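Local coordinates for protein dextranase (Pseudarthrobacter oxydans, PDB 6NZS) that probably catalyses the endohydrolysis of alpha-1,6-glucosidic linkages in dextran, as a member of glycoside hydrolase family 49, at residues 475-479 with 500-504; 388-394 with 412-418. All blocks are in the same frame, centred on the assembly; numbering follows the deposited sequence.

Interaction 1: 475-479 with 500-504; sequences RFENI and IHVKN
The guanidinium of R475 lies flat over one face of the H501 imidazole, the two planes 26° apart and NH1 placed above the ring centre, 3.6 Å from H501 CG. K503 CB sits at the edge of the same imidazole, while E477 OE1 and a water lie at the edge of the guanidinium. The buried ring of F476 has H501 O and I500 CG2 at its edge, and V502 CG2 approaches it obliquely, 4.2 Å from F476 CD1. R475 reaches its place as an extended chain whose CG is anti to the backbone N (chi1 -177°), running alongside H501 in the same direction. It is held by E477, two residues further along the same strand: R475 NE forms a salt bridge with E477 OE1 (3.3 Å), met in the guanidinium plane, and NH2 adds a weak bond to the same oxygen. K503 runs beside both, its CD 3.6 Å from R475 NH2; the two cationic ends stay 4.2 Å apart (R475 NH2 to K503 NZ), both donate to one water, and are probably tempered by E477 nearby.

Beneath these side chains the backbones pair in parallel register, the bonds from F476 N to H501 O and from K503 N to F476 O both being 2.8 Å and nearly straight. At the far end, N504 ND2 donates in its own amide plane to N478 OD1 (3.0 Å), arriving above the carbonyl plane, with the two amides 81° apart.

On the opposite face F476 and V502 pair, and with I479 they touch L450 of strand 450-452. H501 NE2 is hydrogen-bonded to E548 of strand 545-552, and N478 ND2 to N430 of strand 423-435. The pair thus forms two successive rungs of the parallel beta-solenoid, between strands 423-435 and 545-552.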
loop_
_atom_site.group_PDB
_atom_site.type_symbol
_atom_site.label_atom_id
_atom_site.label_comp_id
_atom_site.label_asym_id
_atom_site.label_seq_id
_atom_site.Cartn_x
_atom_site.Cartn_y
_atom_site.Cartn_z
ATOM N N ARG A 475 -13.922 4.244 13.265
ATOM C CA ARG A 475 -14.969 3.927 12.305
ATOM C C ARG A 475 -14.346 3.626 10.951
ATOM O O ARG A 475 -13.553 4.419 10.430
ATOM C CB ARG A 475 -15.963 5.085 12.172
ATOM C CG ARG A 475 -17.126 4.799 11.226
ATOM C CD ARG A 475 -18.190 5.887 11.336
ATOM N NE ARG A 475 -19.363 5.617 10.507
ATOM C CZ ARG A 475 -20.506 5.113 10.962
ATOM N NH1 ARG A 475 -20.640 4.820 12.250
ATOM N NH2 ARG A 475 -21.523 4.906 10.128
ATOM N N PHE A 476 -14.703 2.477 10.390
ATOM C CA PHE A 476 -14.250 2.051 9.070
ATOM C C PHE A 476 -15.509 1.876 8.237
ATOM O O PHE A 476 -16.306 0.973 8.511
ATOM C CB PHE A 476 -13.500 0.721 9.168
ATOM C CG PHE A 476 -12.333 0.748 10.107
ATOM C CD1 PHE A 476 -12.493 0.431 11.444
ATOM C CD2 PHE A 476 -11.072 1.094 9.656
ATOM C CE1 PHE A 476 -11.414 0.458 12.320
ATOM C CE2 PHE A 476 -9.997 1.133 10.519
ATOM C CZ PHE A 476 -10.157 0.817 11.849
ATOM N N GLU A 477 -15.704 2.722 7.232
ATOM C CA GLU A 477 -16.926 2.693 6.435
ATOM C C GLU A 477 -16.580 2.486 4.972
ATOM O O GLU A 477 -15.845 3.293 4.388
ATOM C CB GLU A 477 -17.753 3.971 6.610
ATOM C CG GLU A 477 -18.995 3.971 5.734
ATOM C CD GLU A 477 -20.077 4.923 6.201
ATOM O OE1 GLU A 477 -19.912 5.546 7.269
ATOM O OE2 GLU A 477 -21.100 5.032 5.490
ATOM N N ASN A 478 -17.144 1.422 4.387
ATOM C CA ASN A 478 -16.922 0.985 3.012
ATOM C C ASN A 478 -15.538 0.368 2.871
ATOM O O ASN A 478 -14.553 1.072 2.635
ATOM C CB ASN A 478 -17.177 2.100 1.987
ATOM C CG ASN A 478 -18.559 2.694 2.115
ATOM O OD1 ASN A 478 -19.501 2.015 2.520
ATOM N ND2 ASN A 478 -18.687 3.970 1.778
ATOM N N ILE A 479 -15.458 -0.946 3.050
ATOM C CA ILE A 479 -14.249 -1.713 2.778
ATOM C C ILE A 479 -14.668 -2.789 1.793
ATOM O O ILE A 479 -15.285 -3.793 2.174
ATOM C CB ILE A 479 -13.633 -2.332 4.034
ATOM C CG1 ILE A 479 -13.398 -1.287 5.134
ATOM C CG2 ILE A 479 -12.322 -3.020 3.655
ATOM C CD1 ILE A 479 -12.925 -1.906 6.452
ATOM N N ILE A 500 -15.945 0.511 18.202
ATOM C CA ILE A 500 -15.313 0.238 16.919
ATOM C C ILE A 500 -16.430 -0.098 15.946
ATOM O O ILE A 500 -17.261 -0.967 16.229
ATOM C CB ILE A 500 -14.328 -0.936 17.043
ATOM C CG1 ILE A 500 -13.393 -0.752 18.251
ATOM C CG2 ILE A 500 -13.579 -1.147 15.718
ATOM C CD1 ILE A 500 -12.548 0.510 18.219
ATOM N N HIS A 501 -16.475 0.592 14.814
ATOM C CA HIS A 501 -17.567 0.424 13.867
ATOM C C HIS A 501 -16.986 0.037 12.518
ATOM O O HIS A 501 -16.103 0.728 12.002
ATOM C CB HIS A 501 -18.378 1.718 13.752
ATOM C CG HIS A 501 -19.761 1.518 13.218
ATOM N ND1 HIS A 501 -20.887 1.590 14.012
ATOM C CD2 HIS A 501 -20.198 1.249 11.965
ATOM C CE1 HIS A 501 -21.959 1.375 13.266
ATOM N NE2 HIS A 501 -21.568 1.168 12.018
ATOM N N VAL A 502 -17.477 -1.069 11.956
ATOM C CA VAL A 502 -17.106 -1.522 10.616
ATOM C C VAL A 502 -18.392 -1.580 9.805
ATOM O O VAL A 502 -19.234 -2.460 10.034
ATOM C CB VAL A 502 -16.404 -2.888 10.644
ATOM C CG1 VAL A 502 -15.991 -3.311 9.233
ATOM C CG2 VAL A 502 -15.187 -2.853 11.568
ATOM N N LYS A 503 -18.556 -0.643 8.878
ATOM C CA LYS A 503 -19.768 -0.526 8.079
ATOM C C LYS A 503 -19.452 -0.853 6.625
ATOM O O LYS A 503 -18.502 -0.311 6.047
ATOM C CB LYS A 503 -20.360 0.883 8.176
ATOM C CG LYS A 503 -21.678 1.029 7.437
ATOM C CD LYS A 503 -22.341 2.381 7.712
ATOM C CE LYS A 503 -23.689 2.457 7.011
ATOM N NZ LYS A 503 -24.481 3.648 7.436
ATOM N N ASN A 504 -20.255 -1.731 6.030
ATOM C CA ASN A 504 -20.090 -2.128 4.630
ATOM C C ASN A 504 -18.704 -2.712 4.346
ATOM O O ASN A 504 -18.057 -2.384 3.346
ATOM C CB ASN A 504 -20.446 -1.007 3.642
ATOM C CG ASN A 504 -20.539 -1.518 2.205
ATOM O OD1 ASN A 504 -20.865 -2.690 1.969
ATOM N ND2 ASN A 504 -20.231 -0.655 1.243
HETATM O O HOH W 1 -24.281 3.664 10.507
#

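Interaction 2: 388-394 with 412-418; sequences DDVLKMY and PVIQWGW
V413 O accepts from both V390 N and L391 N, each 3.0 Å away, and parallel pairing continues from Q415 N to L391 O and from M393 N to Q415 O (2.8 Å). Above this backbone the D389 carboxylate takes two side-chain donors: W418 NE1 donates to OD2 at 2.9 Å, on its syn side, and Q415 NE2 donates to OD1 at 3.1 Å, almost straight (174°) but from above the carboxylate plane. The indole presents its edge to the carboxylate. The glutamine amide stands 70° from it and keeps the oxygen in its own plane. Q415 reaches up because its CG is anti to the backbone N (chi1 179°) and the chain bends at chi2; its OE1 then takes G417 N on an in-plane lone pair. Replacing D389 by alanine would probably leave the indole N-H of W418 without its acceptor and Q415 NE2 with one partner fewer, setting the W418 ring freer to turn.

Y394 OH meets the same edge of the indole, 3.3 Å from W418 CD1, with Q415 CG at the edge of the phenol ring, in its plane; K392 CB lies over one face of that ring, offset toward the rim. L391 and I414 share the face opposite Q415, and M393 CG also packs on I414 CG2 (4.0 Å).

These short strands are neighbours in a parallel sheet of the beta-solenoid, flanked by strands 371-372 and 450-452. Q415 NE2 also bonds N451 and K392 makes a salt bridge with D369, while I414 touches F476 and I479, and W416 touches V471 and M474, of strand 469-482.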
loop_
_atom_site.group_PDB
_atom_site.type_symbol
_atom_site.label_atom_id
_atom_site.label_comp_id
_atom_site.label_asym_id
_atom_site.label_seq_id
_atom_site.Cartn_x
_atom_site.Cartn_y
_atom_site.Cartn_z
ATOM N N ASP A 388 3.055 -6.408 4.195
ATOM C CA ASP A 388 2.979 -6.368 5.646
ATOM C C ASP A 388 1.781 -5.490 5.987
ATOM O O ASP A 388 0.986 -5.162 5.103
ATOM C CB ASP A 388 4.307 -5.906 6.255
ATOM C CG ASP A 388 4.629 -6.650 7.536
ATOM O OD1 ASP A 388 3.856 -6.480 8.498
ATOM O OD2 ASP A 388 5.613 -7.427 7.572
ATOM N N ASP A 389 1.643 -5.112 7.265
ATOM C CA ASP A 389 0.591 -4.185 7.691
ATOM C C ASP A 389 0.488 -3.045 6.696
ATOM O O ASP A 389 1.487 -2.389 6.399
ATOM C CB ASP A 389 0.966 -3.565 9.046
ATOM C CG ASP A 389 1.051 -4.570 10.167
ATOM O OD1 ASP A 389 0.265 -5.537 10.181
ATOM O OD2 ASP A 389 1.917 -4.375 11.058
ATOM N N VAL A 390 -0.720 -2.807 6.173
ATOM C CA VAL A 390 -0.873 -1.796 5.127
ATOM C C VAL A 390 -1.199 -0.433 5.723
ATOM O O VAL A 390 -0.518 0.568 5.444
ATOM C CB VAL A 390 -1.924 -2.191 4.070
ATOM C CG1 VAL A 390 -1.900 -1.169 2.918
ATOM C CG2 VAL A 390 -1.691 -3.613 3.540
ATOM N N LEU A 391 -2.273 -0.369 6.496
ATOM C CA LEU A 391 -2.685 0.855 7.175
ATOM C C LEU A 391 -2.452 0.651 8.668
ATOM O O LEU A 391 -3.188 -0.095 9.324
ATOM C CB LEU A 391 -4.147 1.177 6.883
ATOM C CG LEU A 391 -4.457 1.421 5.404
ATOM C CD1 LEU A 391 -5.931 1.751 5.229
ATOM C CD2 LEU A 391 -3.572 2.533 4.819
ATOM N N LYS A 392 -1.435 1.328 9.200
ATOM C CA LYS A 392 -1.051 1.203 10.602
ATOM C C LYS A 392 -1.786 2.296 11.368
ATOM O O LYS A 392 -1.378 3.461 11.371
ATOM C CB LYS A 392 0.463 1.290 10.729
ATOM C CG LYS A 392 1.147 0.042 10.155
ATOM C CD LYS A 392 2.535 0.334 9.595
ATOM C CE LYS A 392 3.547 0.556 10.708
ATOM N NZ LYS A 392 4.964 0.478 10.230
ATOM N N MET A 393 -2.882 1.903 12.009
ATOM C CA MET A 393 -3.809 2.831 12.652
ATOM C C MET A 393 -3.436 2.886 14.130
ATOM O O MET A 393 -4.048 2.247 14.985
ATOM C CB MET A 393 -5.249 2.370 12.433
ATOM C CG MET A 393 -5.601 2.104 10.967
ATOM S SD MET A 393 -5.173 3.449 9.841
ATOM C CE MET A 393 -6.175 4.791 10.491
ATOM N N TYR A 394 -2.396 3.666 14.421
ATOM C CA TYR A 394 -1.779 3.662 15.737
ATOM C C TYR A 394 -1.975 4.967 16.492
ATOM O O TYR A 394 -1.415 5.111 17.585
ATOM C CB TYR A 394 -0.269 3.400 15.621
ATOM C CG TYR A 394 0.142 2.044 15.056
ATOM C CD1 TYR A 394 -0.786 1.017 14.869
ATOM C CD2 TYR A 394 1.464 1.805 14.714
ATOM C CE1 TYR A 394 -0.392 -0.220 14.352
ATOM C CE2 TYR A 394 1.867 0.583 14.205
ATOM C CZ TYR A 394 0.935 -0.429 14.029
ATOM O OH TYR A 394 1.359 -1.642 13.505
ATOM N N PRO A 412 -2.049 -8.292 7.974
ATOM C CA PRO A 412 -3.424 -7.921 7.638
ATOM C C PRO A 412 -3.421 -6.712 6.708
ATOM O O PRO A 412 -2.375 -6.220 6.289
ATOM C CB PRO A 412 -3.975 -7.510 8.999
ATOM C CG PRO A 412 -2.797 -6.826 9.629
ATOM C CD PRO A 412 -1.608 -7.668 9.231
ATOM N N VAL A 413 -4.623 -6.236 6.389
ATOM C CA VAL A 413 -4.746 -4.948 5.706
ATOM C C VAL A 413 -4.651 -3.792 6.706
ATOM O O VAL A 413 -3.719 -2.983 6.653
ATOM C CB VAL A 413 -6.019 -4.898 4.838
ATOM C CG1 VAL A 413 -6.136 -3.545 4.149
ATOM C CG2 VAL A 413 -5.996 -6.023 3.796
ATOM N N ILE A 414 -5.584 -3.731 7.654
ATOM C CA ILE A 414 -5.630 -2.697 8.687
ATOM C C ILE A 414 -5.122 -3.284 10.003
ATOM O O ILE A 414 -5.547 -4.369 10.408
ATOM C CB ILE A 414 -7.071 -2.192 8.845
ATOM C CG1 ILE A 414 -7.471 -1.345 7.636
ATOM C CG2 ILE A 414 -7.236 -1.417 10.152
ATOM C CD1 ILE A 414 -8.971 -1.337 7.353
ATOM N N GLN A 415 -4.229 -2.557 10.691
ATOM C CA GLN A 415 -3.608 -3.017 11.934
ATOM C C GLN A 415 -3.719 -1.935 13.002
ATOM O O GLN A 415 -3.375 -0.781 12.744
ATOM C CB GLN A 415 -2.121 -3.277 11.678
ATOM C CG GLN A 415 -1.328 -3.738 12.906
ATOM C CD GLN A 415 -1.791 -5.086 13.391
ATOM O OE1 GLN A 415 -2.446 -5.202 14.424
ATOM N NE2 GLN A 415 -1.474 -6.129 12.623
ATOM N N TRP A 416 -4.151 -2.312 14.213
ATOM C CA TRP A 416 -4.032 -1.416 15.363
ATOM C C TRP A 416 -3.471 -2.105 16.601
ATOM O O TRP A 416 -3.420 -1.483 17.673
ATOM C CB TRP A 416 -5.337 -0.658 15.675
ATOM C CG TRP A 416 -6.470 -1.475 16.226
ATOM C CD1 TRP A 416 -6.676 -1.837 17.533
ATOM C CD2 TRP A 416 -7.579 -2.006 15.485
ATOM N NE1 TRP A 416 -7.843 -2.560 17.642
ATOM C CE2 TRP A 416 -8.414 -2.680 16.402
ATOM C CE3 TRP A 416 -7.954 -1.960 14.137
ATOM C CZ2 TRP A 416 -9.598 -3.310 16.013
ATOM C CZ3 TRP A 416 -9.127 -2.600 13.749
ATOM C CH2 TRP A 416 -9.931 -3.268 14.685
ATOM N N GLY A 417 -3.019 -3.353 16.480
ATOM C CA GLY A 417 -2.465 -4.090 17.601
ATOM C C GLY A 417 -0.958 -3.991 17.741
ATOM O O GLY A 417 -0.378 -2.916 17.530
ATOM N N TRP A 418 -0.330 -5.120 18.101
ATOM C CA TRP A 418 1.106 -5.288 18.366
ATOM C C TRP A 418 1.547 -4.798 19.745
ATOM O O TRP A 418 2.481 -5.363 20.323
ATOM C CB TRP A 418 2.010 -4.676 17.289
ATOM C CG TRP A 418 1.972 -5.330 15.922
ATOM C CD1 TRP A 418 1.624 -4.728 14.741
ATOM C CD2 TRP A 418 2.355 -6.678 15.589
ATOM N NE1 TRP A 418 1.741 -5.624 13.702
ATOM C CE2 TRP A 418 2.185 -6.825 14.194
ATOM C CE3 TRP A 418 2.801 -7.777 16.337
ATOM C CZ2 TRP A 418 2.461 -8.019 13.527
ATOM C CZ3 TRP A 418 3.079 -8.966 15.670
ATOM C CH2 TRP A 418 2.897 -9.079 14.278
#

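Overall arrangement
Both contacts join successive coils of one parallel beta-solenoid, but on different walls: interaction 1 pairs the long strands 469-482 and 495-507, interaction 2 the short strands 391-392 and 414-415. Their centres are about 15 Å apart, and they meet inside the solenoid, where the ring of F476 packs on I414 and W416 and I479 lies against I414. Interaction 2 is the more buried, and in it two side-chain donors end on one buried carboxylate. Interaction 1, farther from the centre of the chain, is partly exposed on the face of R475, H501 and K503, where charged chains lie side by side and share a water; its other face is apolar.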